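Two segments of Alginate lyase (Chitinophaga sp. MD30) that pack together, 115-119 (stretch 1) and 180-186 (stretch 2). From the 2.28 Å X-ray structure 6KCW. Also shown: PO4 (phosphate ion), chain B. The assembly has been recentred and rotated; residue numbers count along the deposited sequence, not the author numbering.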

# COMPACT_ATOMS: atom_id res chain seq x y z
N THR A 115 -9.19 -2.69 -3.59
CA THR A 115 -7.91 -2.69 -2.88
C THR A 115 -7.99 -1.85 -1.61
O THR A 115 -8.76 -0.90 -1.52
CB THR A 115 -6.74 -2.13 -3.71
OG1 THR A 115 -7.12 -0.87 -4.28
CG2 THR A 115 -6.31 -3.12 -4.78
N LEU A 116 -7.14 -2.22 -0.64
CA LEU A 116 -6.88 -1.43 0.55
C LEU A 116 -5.41 -1.02 0.43
O LEU A 116 -4.51 -1.83 0.65
CB LEU A 116 -7.15 -2.25 1.81
CG LEU A 116 -7.48 -1.62 3.18
CD1 LEU A 116 -7.67 -2.70 4.24
CD2 LEU A 116 -6.40 -0.63 3.62
N ARG A 117 -5.17 0.23 0.03
CA ARG A 117 -3.82 0.80 0.01
C ARG A 117 -3.82 2.11 0.78
O ARG A 117 -4.85 2.55 1.31
CB ARG A 117 -3.31 1.03 -1.43
CG ARG A 117 -3.16 -0.25 -2.23
CD ARG A 117 -2.87 0.03 -3.72
NE ARG A 117 -3.79 1.01 -4.28
CZ ARG A 117 -3.61 1.60 -5.46
NH1 ARG A 117 -2.56 1.30 -6.22
NH2 ARG A 117 -4.49 2.49 -5.89
N MET A 118 -2.64 2.73 0.86
CA MET A 118 -2.46 3.97 1.61
C MET A 118 -1.66 4.95 0.78
O MET A 118 -0.79 4.56 -0.01
CB MET A 118 -1.75 3.72 2.97
CG MET A 118 -1.72 4.94 3.90
SD MET A 118 -0.97 4.65 5.52
CE MET A 118 0.76 4.40 5.05
N MET A 119 -1.96 6.24 0.97
CA MET A 119 -1.27 7.31 0.26
C MET A 119 -0.74 8.34 1.24
O MET A 119 -1.21 8.45 2.37
CB MET A 119 -2.19 8.03 -0.74
CG MET A 119 -2.71 7.18 -1.86
SD MET A 119 -3.60 8.23 -3.02
CE MET A 119 -2.37 9.41 -3.57
N ARG A 180 -14.35 -5.63 6.21
CA ARG A 180 -13.68 -4.69 7.09
C ARG A 180 -12.45 -4.12 6.39
O ARG A 180 -11.71 -4.86 5.74
CB ARG A 180 -13.24 -5.36 8.40
CG ARG A 180 -12.99 -4.39 9.54
CD ARG A 180 -14.28 -4.17 10.36
NE ARG A 180 -13.96 -3.49 11.62
CZ ARG A 180 -13.91 -4.09 12.81
NH1 ARG A 180 -14.18 -5.39 12.92
NH2 ARG A 180 -13.61 -3.39 13.90
N ALA A 181 -12.22 -2.82 6.56
CA ALA A 181 -10.98 -2.17 6.14
C ALA A 181 -10.44 -1.34 7.30
O ALA A 181 -11.14 -0.47 7.82
CB ALA A 181 -11.21 -1.29 4.90
N GLN A 182 -9.19 -1.59 7.69
CA GLN A 182 -8.63 -0.91 8.86
C GLN A 182 -7.19 -0.50 8.60
O GLN A 182 -6.39 -1.29 8.09
CB GLN A 182 -8.71 -1.80 10.10
CG GLN A 182 -8.06 -1.22 11.36
CD GLN A 182 -8.10 -2.18 12.54
OE1 GLN A 182 -7.09 -2.79 12.90
NE2 GLN A 182 -9.27 -2.33 13.15
N ILE A 183 -6.86 0.74 8.99
CA ILE A 183 -5.49 1.25 8.99
C ILE A 183 -5.19 1.87 10.35
O ILE A 183 -5.91 2.76 10.81
CB ILE A 183 -5.27 2.30 7.89
CG1 ILE A 183 -5.47 1.68 6.50
CG2 ILE A 183 -3.86 2.91 8.03
CD1 ILE A 183 -5.51 2.69 5.41
N ILE A 184 -4.10 1.42 10.98
CA ILE A 184 -3.66 1.92 12.28
C ILE A 184 -2.23 2.43 12.13
O ILE A 184 -1.35 1.69 11.69
CB ILE A 184 -3.73 0.83 13.37
CG1 ILE A 184 -5.06 0.07 13.31
CG2 ILE A 184 -3.55 1.45 14.76
CD1 ILE A 184 -6.26 0.85 13.82
N ILE A 185 -2.01 3.70 12.49
CA ILE A 185 -0.70 4.33 12.34
C ILE A 185 -0.27 4.84 13.71
O ILE A 185 -0.98 5.64 14.33
CB ILE A 185 -0.72 5.47 11.31
CG1 ILE A 185 -1.16 4.95 9.94
CG2 ILE A 185 0.64 6.14 11.19
CD1 ILE A 185 -1.26 6.03 8.91
N ASN A 186 0.90 4.37 14.17
CA ASN A 186 1.37 4.70 15.51
C ASN A 186 0.31 4.38 16.56
O ASN A 186 0.03 5.19 17.44
CB ASN A 186 1.79 6.17 15.62
CG ASN A 186 3.09 6.47 14.92
OD1 ASN A 186 3.80 5.56 14.49
ND2 ASN A 186 3.42 7.75 14.81
P PO4 B . -5.40 5.26 -8.83
O1 PO4 B . -4.41 4.13 -8.67
O2 PO4 B . -5.61 5.53 -10.31
O3 PO4 B . -4.86 6.54 -8.24
O4 PO4 B . -6.74 4.85 -8.21

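Two β-strands, 115-119 and 180-185, pack face to face and run in roughly the same direction, 24° from parallel. Their axes come no closer than 8.5 Å, which leaves room for side chains between them. No hydrogen bond crosses the gap. The side chains that meet are apolar, and the contact buries 253 Å² in total. Leu 116, Met 118, Ala 181, Ile 183 and Ile 185 all point toward the other stretch and are buried.

Thr 115 is out of reach of stretch 2. Its OG1 is hydrogen-bonded elsewhere in the structure.

Leu 116 is the residue most covered by stretch 2. With chi1 and chi2 both t, the side chain is extended and its two methyls reach different neighbours. Leu 116 CD1 lies 3.9 Å from Ala 181 CB, and Leu 116 CD2 lies 3.8 Å from Ile 183 CG1. Ala 181 has only a methyl here, and Leu 116 CD1 lies against its backbone as well, 3.9 Å from Ala 181 CA. Here the strands are nearer, with 7.0 Å between Leu 116 CA and Ala 181 CA.

Arg 117 points away, as strand alternation requires. Its guanidinium lies outside the apolar layer, where Arg 117 NH2 donates a hydrogen bond to phosphate O1 at 3.2 Å. The phosphate probably comes from the crystallisation liquor. On the contact side, Arg 117 O is 4.2 Å from Ile 183 CD1.

Met 118 CA and Ile 183 CA are 8.4 Å apart, and the long, unbranched methionine spans this wider gap. Chi1 and chi2 are t, and Met 118 SD lies 3.7 Å from Ile 185 CD1 and 4.2 Å from Ile 183 CG2. Ile 183 thus touches both Leu 116 and Met 118. Isoleucine, apolar and β-branched, suits these buried strand positions.

Met 119 is also buried but makes no contact with stretch 2.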